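Local coordinates for protein methyl-coenzyme M reductase subunit beta (Methanosarcina barkeri, PDB 1E6Y) that forms, as the beta subunit, part of the nickel-containing F430 enzyme that reduces methyl-coenzyme M with coenzyme B, releasing methane in the final step of methanogenesis, at residues 49-54 / 69-75; 84-89 / 133-137. All blocks are in the same frame, centred on the assembly; numbering follows the deposited sequence.

Interaction 1 of 2, residues 49-54 / 69-75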
ATOM      1  N   ILE E  49     -19.958  22.021  -3.282  1.00 12.43           N
ATOM      2  CA  ILE E  49     -18.996  23.001  -2.785  1.00 12.62           C
ATOM      3  C   ILE E  49     -19.686  24.012  -1.872  1.00 12.64           C
ATOM      4  O   ILE E  49     -19.228  24.260  -0.759  1.00 13.05           O
ATOM      5  CB  ILE E  49     -18.299  23.755  -3.948  1.00 13.03           C
ATOM      6  CG1 ILE E  49     -17.415  22.791  -4.742  1.00 12.55           C
ATOM      7  CG2 ILE E  49     -17.452  24.901  -3.406  1.00 13.06           C
ATOM      8  CD1 ILE E  49     -16.925  23.347  -6.048  1.00 12.63           C
ATOM      9  N   GLN E  50     -20.826  24.536  -2.323  1.00 13.27           N
ATOM     10  CA  GLN E  50     -21.578  25.527  -1.560  1.00 13.19           C
ATOM     11  C   GLN E  50     -21.997  24.989  -0.194  1.00 12.73           C
ATOM     12  O   GLN E  50     -21.803  25.650   0.826  1.00 13.44           O
ATOM     13  CB  GLN E  50     -22.814  25.974  -2.343  1.00 14.11           C
ATOM     14  CG  GLN E  50     -23.620  27.065  -1.652  1.00 15.01           C
ATOM     15  CD  GLN E  50     -24.657  27.691  -2.560  1.00 16.74           C
ATOM     16  OE1 GLN E  50     -24.485  27.746  -3.776  1.00 17.53           O
ATOM     17  NE2 GLN E  50     -25.739  28.181  -1.969  1.00 18.34           N
ATOM     18  N   GLY E  51     -22.523  23.767  -0.179  1.00 12.36           N
ATOM     19  CA  GLY E  51     -22.888  23.126   1.074  1.00 12.59           C
ATOM     20  C   GLY E  51     -21.694  22.875   1.977  1.00 12.50           C
ATOM     21  O   GLY E  51     -21.751  23.139   3.181  1.00 12.70           O
ATOM     22  N   ALA E  52     -20.596  22.404   1.387  1.00 12.43           N
ATOM     23  CA  ALA E  52     -19.364  22.145   2.128  1.00 12.31           C
ATOM     24  C   ALA E  52     -18.800  23.421   2.748  1.00 12.56           C
ATOM     25  O   ALA E  52     -18.360  23.415   3.901  1.00 12.43           O
ATOM     26  CB  ALA E  52     -18.330  21.508   1.209  1.00 12.46           C
ATOM     27  N   LEU E  53     -18.823  24.514   1.987  1.00 12.77           N
ATOM     28  CA  LEU E  53     -18.342  25.804   2.473  1.00 13.08           C
ATOM     29  C   LEU E  53     -19.142  26.274   3.680  1.00 13.36           C
ATOM     30  O   LEU E  53     -18.571  26.728   4.670  1.00 13.93           O
ATOM     31  CB  LEU E  53     -18.429  26.859   1.371  1.00 13.07           C
ATOM     32  CG  LEU E  53     -17.371  26.792   0.271  1.00 12.96           C
ATOM     33  CD1 LEU E  53     -17.758  27.722  -0.864  1.00 12.75           C
ATOM     34  CD2 LEU E  53     -16.015  27.170   0.842  1.00 13.30           C
ATOM     35  N   ALA E  54     -20.460  26.115   3.607  1.00 13.89           N
ATOM     36  CA  ALA E  54     -21.355  26.608   4.648  1.00 14.38           C
ATOM     37  C   ALA E  54     -21.262  25.787   5.932  1.00 14.49           C
ATOM     38  O   ALA E  54     -21.261  26.345   7.029  1.00 15.09           O
ATOM     39  CB  ALA E  54     -22.790  26.621   4.138  1.00 13.85           C
ATOM     40  N   GLY E  69     -17.412  28.522   8.826  1.00 13.96           N
ATOM     41  CA  GLY E  69     -18.419  28.581   7.782  1.00 14.66           C
ATOM     42  C   GLY E  69     -18.262  29.749   6.829  1.00 14.81           C
ATOM     43  O   GLY E  69     -17.960  30.870   7.246  1.00 15.09           O
ATOM     44  N   LEU E  70     -18.401  29.465   5.538  1.00 14.68           N
ATOM     45  CA  LEU E  70     -18.398  30.496   4.507  1.00 15.02           C
ATOM     46  C   LEU E  70     -19.671  30.380   3.677  1.00 15.30           C
ATOM     47  O   LEU E  70     -19.982  29.312   3.148  1.00 14.50           O
ATOM     48  CB  LEU E  70     -17.169  30.348   3.599  1.00 14.97           C
ATOM     49  CG  LEU E  70     -15.789  30.512   4.248  1.00 15.55           C
ATOM     50  CD1 LEU E  70     -14.710  30.159   3.241  1.00 15.05           C
ATOM     51  CD2 LEU E  70     -15.608  31.940   4.748  1.00 15.87           C
ATOM     52  N   ASN E  71     -20.437  31.464   3.621  1.00 15.70           N
ATOM     53  CA  ASN E  71     -21.706  31.473   2.902  1.00 17.03           C
ATOM     54  C   ASN E  71     -21.560  32.142   1.542  1.00 17.07           C
ATOM     55  O   ASN E  71     -21.722  33.357   1.409  1.00 16.86           O
ATOM     56  CB  ASN E  71     -22.778  32.185   3.731  1.00 18.29           C
ATOM     57  CG  ASN E  71     -22.973  31.548   5.088  1.00 20.09           C
ATOM     58  OD1 ASN E  71     -23.124  30.331   5.196  1.00 21.24           O
ATOM     59  ND2 ASN E  71     -22.904  32.356   6.139  1.00 21.38           N
ATOM     60  N   TYR E  72     -21.150  31.347   0.559  1.00 17.07           N
ATOM     61  CA  TYR E  72     -20.981  31.823  -0.809  1.00 16.73           C
ATOM     62  C   TYR E  72     -22.095  31.246  -1.668  1.00 17.20           C
ATOM     63  O   TYR E  72     -22.399  30.053  -1.587  1.00 16.84           O
ATOM     64  CB  TYR E  72     -19.633  31.369  -1.374  1.00 16.11           C
ATOM     65  CG  TYR E  72     -18.411  31.876  -0.636  1.00 15.83           C
ATOM     66  CD1 TYR E  72     -18.495  32.948   0.257  1.00 15.73           C
ATOM     67  CD2 TYR E  72     -17.158  31.310  -0.867  1.00 15.91           C
ATOM     68  CE1 TYR E  72     -17.359  33.442   0.897  1.00 16.39           C
ATOM     69  CE2 TYR E  72     -16.021  31.799  -0.240  1.00 15.48           C
ATOM     70  CZ  TYR E  72     -16.126  32.863   0.639  1.00 15.62           C
ATOM     71  OH  TYR E  72     -14.991  33.351   1.241  1.00 15.18           O
ATOM     72  N   ASP E  73     -22.689  32.087  -2.505  1.00 17.51           N
ATOM     73  CA  ASP E  73     -23.712  31.618  -3.427  1.00 17.84           C
ATOM     74  C   ASP E  73     -23.065  31.088  -4.702  1.00 17.67           C
ATOM     75  O   ASP E  73     -23.002  31.782  -5.716  1.00 17.99           O
ATOM     76  CB  ASP E  73     -24.692  32.748  -3.754  1.00 18.75           C
ATOM     77  CG  ASP E  73     -25.932  32.256  -4.486  1.00 19.80           C
ATOM     78  OD1 ASP E  73     -26.130  31.027  -4.599  1.00 20.05           O
ATOM     79  OD2 ASP E  73     -26.712  33.109  -4.953  1.00 21.31           O
ATOM     80  N   ILE E  74     -22.568  29.857  -4.634  1.00 17.10           N
ATOM     81  CA  ILE E  74     -21.883  29.237  -5.763  1.00 16.56           C
ATOM     82  C   ILE E  74     -22.858  28.973  -6.910  1.00 16.54           C
ATOM     83  O   ILE E  74     -22.613  29.380  -8.046  1.00 16.79           O
ATOM     84  CB  ILE E  74     -21.220  27.900  -5.350  1.00 16.26           C
ATOM     85  CG1 ILE E  74     -20.330  28.107  -4.116  1.00 15.95           C
ATOM     86  CG2 ILE E  74     -20.419  27.332  -6.516  1.00 15.83           C
ATOM     87  CD1 ILE E  74     -19.175  29.068  -4.325  1.00 15.48           C
ATOM     88  N   VAL E  75     -23.980  28.334  -6.592  1.00 16.80           N
ATOM     89  CA  VAL E  75     -24.973  27.958  -7.592  1.00 17.23           C
ATOM     90  C   VAL E  75     -25.614  29.180  -8.258  1.00 17.59           C
ATOM     91  O   VAL E  75     -25.805  29.201  -9.475  1.00 17.58           O
ATOM     92  CB  VAL E  75     -26.070  27.064  -6.959  1.00 17.10           C
ATOM     93  CG1 VAL E  75     -27.181  26.780  -7.967  1.00 17.06           C
ATOM     94  CG2 VAL E  75     -25.454  25.755  -6.480  1.00 17.26           C
TER
HETATM   95  O   HOH W   1     -21.520  28.424   1.146  1.00 15.98           O
HETATM   96  O   HOH W   2     -28.130  29.247  -3.962  1.00 46.17           O
HETATM   97  O   HOH W   3     -22.021  28.980   7.415  1.00 23.01           O
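In the N-terminal domain, the connection between helix 46-55 and helix 78-89 doubles back along the first of these helices, and Gln50 and Leu53 of the helix meet its returning residues 69-75. Gln50 reaches across with an extended chain, CG anti to the backbone N (chi1 -177°), which carries its amide to the backbone around Asp73 and Ile74. There Gln50 OE1 accepts a nearly straight hydrogen bond from Val75 N at 2.9 Å, the donor lying almost on the line of the amide C=O. The other end of the amide, Gln50 NE2, gives a long bond of 3.3 Å to water 2, which in turn donates to Asp73 OD1, a carboxylate oxygen also bonded to Gly76 N. Asp73 is the centre of an inverse gamma turn, so the glutamine grips the chain where it bends after its extended run. An alanine in place of Gln50 would probably leave Val75 N without its acceptor and the turn without its side-chain tie to the helix. Three residues along the helix from Gln50, Leu53 O accepts from Leu70 N at 2.9 Å, the donor standing well above the carbonyl plane. Between these two bonds water 1 links Gln50 O, Leu70 O and Tyr72 N. Beneath the polar layer Leu53 forks: CD1 meets Tyr72 CD2 at 3.6 Å and Ile74 CD1 at 4.0 Å, while CD2 touches Leu70 CD1. Helices 125-141 and 149-157 continue this apolar side, and Tyr72 stacks on Phe142 with its hydroxyl bonded to Thr144.

Interaction 2 of 2, residues 84-89 / 133-137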
ATOM      1  N   ASN E  84     -15.290  32.103 -15.806  1.00 15.99           N
ATOM      2  CA  ASN E  84     -13.963  32.331 -15.252  1.00 15.87           C
ATOM      3  C   ASN E  84     -13.161  31.039 -15.184  1.00 14.99           C
ATOM      4  O   ASN E  84     -11.951  31.042 -15.416  1.00 15.33           O
ATOM      5  CB  ASN E  84     -14.069  32.954 -13.860  1.00 17.08           C
ATOM      6  CG  ASN E  84     -12.772  33.590 -13.414  1.00 19.48           C
ATOM      7  OD1 ASN E  84     -12.367  34.633 -13.933  1.00 20.67           O
ATOM      8  ND2 ASN E  84     -12.084  32.940 -12.480  1.00 20.16           N
ATOM      9  N   VAL E  85     -13.847  29.935 -14.902  1.00 14.40           N
ATOM     10  CA  VAL E  85     -13.220  28.617 -14.916  1.00 13.50           C
ATOM     11  C   VAL E  85     -12.681  28.285 -16.308  1.00 13.17           C
ATOM     12  O   VAL E  85     -11.539  27.854 -16.441  1.00 13.55           O
ATOM     13  CB  VAL E  85     -14.217  27.522 -14.439  1.00 13.41           C
ATOM     14  CG1 VAL E  85     -13.706  26.125 -14.790  1.00 12.96           C
ATOM     15  CG2 VAL E  85     -14.417  27.632 -12.935  1.00 13.31           C
ATOM     16  N   LYS E  86     -13.449  28.605 -17.346  1.00 12.88           N
ATOM     17  CA  LYS E  86     -12.995  28.390 -18.717  1.00 13.00           C
ATOM     18  C   LYS E  86     -11.740  29.202 -19.033  1.00 13.24           C
ATOM     19  O   LYS E  86     -10.831  28.706 -19.699  1.00 13.79           O
ATOM     20  CB  LYS E  86     -14.100  28.734 -19.724  1.00 13.48           C
ATOM     21  CG  LYS E  86     -13.647  28.600 -21.172  1.00 14.51           C
ATOM     22  CD  LYS E  86     -14.797  28.568 -22.158  1.00 15.82           C
ATOM     23  CE  LYS E  86     -14.279  28.272 -23.561  1.00 16.45           C
ATOM     24  NZ  LYS E  86     -15.372  28.165 -24.568  1.00 17.91           N
ATOM     25  N   LYS E  87     -11.682  30.435 -18.534  1.00 14.06           N
ATOM     26  CA  LYS E  87     -10.521  31.299 -18.748  1.00 14.46           C
ATOM     27  C   LYS E  87      -9.253  30.727 -18.116  1.00 14.23           C
ATOM     28  O   LYS E  87      -8.157  30.881 -18.656  1.00 14.84           O
ATOM     29  CB  LYS E  87     -10.781  32.699 -18.185  1.00 16.36           C
ATOM     30  CG  LYS E  87     -11.774  33.529 -18.987  1.00 18.50           C
ATOM     31  CD  LYS E  87     -11.980  34.896 -18.352  1.00 20.47           C
ATOM     32  CE  LYS E  87     -13.112  35.653 -19.027  1.00 21.94           C
ATOM     33  NZ  LYS E  87     -13.390  36.953 -18.353  1.00 23.43           N
ATOM     34  N   LEU E  88      -9.413  30.063 -16.975  1.00 13.44           N
ATOM     35  CA  LEU E  88      -8.286  29.487 -16.245  1.00 12.65           C
ATOM     36  C   LEU E  88      -7.891  28.109 -16.768  1.00 12.78           C
ATOM     37  O   LEU E  88      -6.721  27.731 -16.714  1.00 12.37           O
ATOM     38  CB  LEU E  88      -8.622  29.394 -14.756  1.00 12.97           C
ATOM     39  CG  LEU E  88      -8.770  30.732 -14.032  1.00 12.15           C
ATOM     40  CD1 LEU E  88      -9.371  30.511 -12.661  1.00 13.21           C
ATOM     41  CD2 LEU E  88      -7.412  31.409 -13.924  1.00 13.25           C
ATOM     42  N   VAL E  89      -8.875  27.350 -17.246  1.00 12.68           N
ATOM     43  CA  VAL E  89      -8.634  26.013 -17.778  1.00 12.60           C
ATOM     44  C   VAL E  89      -8.033  26.049 -19.184  1.00 13.09           C
ATOM     45  O   VAL E  89      -7.175  25.227 -19.515  1.00 12.63           O
ATOM     46  CB  VAL E  89      -9.941  25.176 -17.802  1.00 12.17           C
ATOM     47  CG1 VAL E  89      -9.708  23.843 -18.503  1.00 12.62           C
ATOM     48  CG2 VAL E  89     -10.429  24.934 -16.386  1.00 13.09           C
ATOM     49  N   ALA E 133      -8.899  25.678 -11.071  1.00 10.64           N
ATOM     50  CA  ALA E 133      -9.664  26.744 -11.714  1.00 10.68           C
ATOM     51  C   ALA E 133     -10.872  27.145 -10.874  1.00 11.03           C
ATOM     52  O   ALA E 133     -11.106  28.334 -10.645  1.00 11.19           O
ATOM     53  CB  ALA E 133     -10.108  26.303 -13.101  1.00 10.91           C
ATOM     54  N   VAL E 134     -11.602  26.151 -10.371  1.00 10.44           N
ATOM     55  CA  VAL E 134     -12.744  26.399  -9.493  1.00 10.55           C
ATOM     56  C   VAL E 134     -12.307  27.050  -8.178  1.00 10.45           C
ATOM     57  O   VAL E 134     -12.901  28.035  -7.743  1.00 11.37           O
ATOM     58  CB  VAL E 134     -13.517  25.087  -9.198  1.00 10.69           C
ATOM     59  CG1 VAL E 134     -14.640  25.339  -8.204  1.00 10.78           C
ATOM     60  CG2 VAL E 134     -14.085  24.520 -10.486  1.00 10.44           C
ATOM     61  N   THR E 135     -11.214  26.552  -7.600  1.00 10.77           N
ATOM     62  CA  THR E 135     -10.680  27.093  -6.348  1.00 10.15           C
ATOM     63  C   THR E 135     -10.281  28.565  -6.494  1.00 11.03           C
ATOM     64  O   THR E 135     -10.682  29.402  -5.681  1.00 11.41           O
ATOM     65  CB  THR E 135      -9.456  26.279  -5.862  1.00  9.70           C
ATOM     66  OG1 THR E 135      -9.840  24.913  -5.655  1.00  9.97           O
ATOM     67  CG2 THR E 135      -8.918  26.844  -4.554  1.00  9.54           C
ATOM     68  N   GLN E 136      -9.529  28.878  -7.549  1.00 10.52           N
ATOM     69  CA  GLN E 136      -9.113  30.252  -7.827  1.00 11.39           C
ATOM     70  C   GLN E 136     -10.308  31.168  -8.099  1.00 12.06           C
ATOM     71  O   GLN E 136     -10.347  32.304  -7.614  1.00 11.77           O
ATOM     72  CB  GLN E 136      -8.158  30.286  -9.023  1.00 11.49           C
ATOM     73  CG  GLN E 136      -7.713  31.691  -9.429  1.00 13.31           C
ATOM     74  CD  GLN E 136      -6.757  32.322  -8.429  1.00 13.98           C
ATOM     75  OE1 GLN E 136      -5.689  31.777  -8.150  1.00 13.77           O
ATOM     76  NE2 GLN E 136      -7.116  33.497  -7.921  1.00 15.20           N
ATOM     77  N   THR E 137     -11.288  30.659  -8.843  1.00 11.86           N
ATOM     78  CA  THR E 137     -12.476  31.432  -9.196  1.00 12.72           C
ATOM     79  C   THR E 137     -13.295  31.816  -7.965  1.00 12.81           C
ATOM     80  O   THR E 137     -13.725  32.965  -7.836  1.00 13.18           O
ATOM     81  CB  THR E 137     -13.372  30.653 -10.190  1.00 12.80           C
ATOM     82  OG1 THR E 137     -12.665  30.464 -11.421  1.00 12.44           O
ATOM     83  CG2 THR E 137     -14.669  31.417 -10.469  1.00 13.44           C
TER
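Asn84 and Thr137 supply the one direct hydrogen bond between residues 84-89 and 133-137, on helices 78-89 and 125-141. Asn84 ND2 donates to Thr137 OG1 at 2.8 Å, with the acceptor close to the amide plane and the N-H pointing almost straight at it (165°). The threonine hydroxyl passes its own proton back one helical turn to Ala133 O, also at 2.8 Å, which fixes the hydroxyl's rotation while OG1 accepts from the asparagine. Ala133 O therefore takes two donors, Thr137 OG1 and Thr137 N, arriving from opposite faces of its carbonyl plane. With OG1 beside the backbone N (chi1 -64°), Thr137 can serve its own helix and the neighbouring one at once.

The apolar contacts centre on the small Ala133. Its CB is met by Val89 CG2 at 3.6 Å, by Leu88 CB at 3.8 Å and, slightly further off, by Val85 CG1. The other branch of Val85, CG2, lies 4.0 Å from Val134 CG2, the two valines crossing at a slant. Leu88 CD1 settles over the polar pair, 3.4 Å from Ala133 O and 3.5 Å from Thr137 OG1, and also packs on the CB and CG of Gln136.

Ile110 of strand 107-111 touches Val85, Val89 and Val134, while the second copy of the beta subunit packs on Leu88 and Gln136. The segment axes approach to 8.8 Å at 126° between their directions, a helix-helix packing around an alanine that joins two N-terminal-domain helices against the four-stranded antiparallel sheet.

In the fold
Interaction 1 closes before interaction 2 opens, so the two follow in series along the N-terminal domain: the chain returning past helix 46-55 leads directly into helix 78-89. Their centres are about 17 Å apart, and helix 125-141 bridges them. Ile49 CD1 of the first helix packs on Val134 CG1 at 3.7 Å, and Ile138, one turn beyond Val134, touches Ile49, Tyr72 and Ile74. Interaction 2 is the more buried and adjoins other subunits, whereas no other chain touches the segments of interaction 1. Both lie away from the residues around F430, coenzyme M and coenzyme B, including Tyr364 and Gly366, which belong to the C-terminal domain.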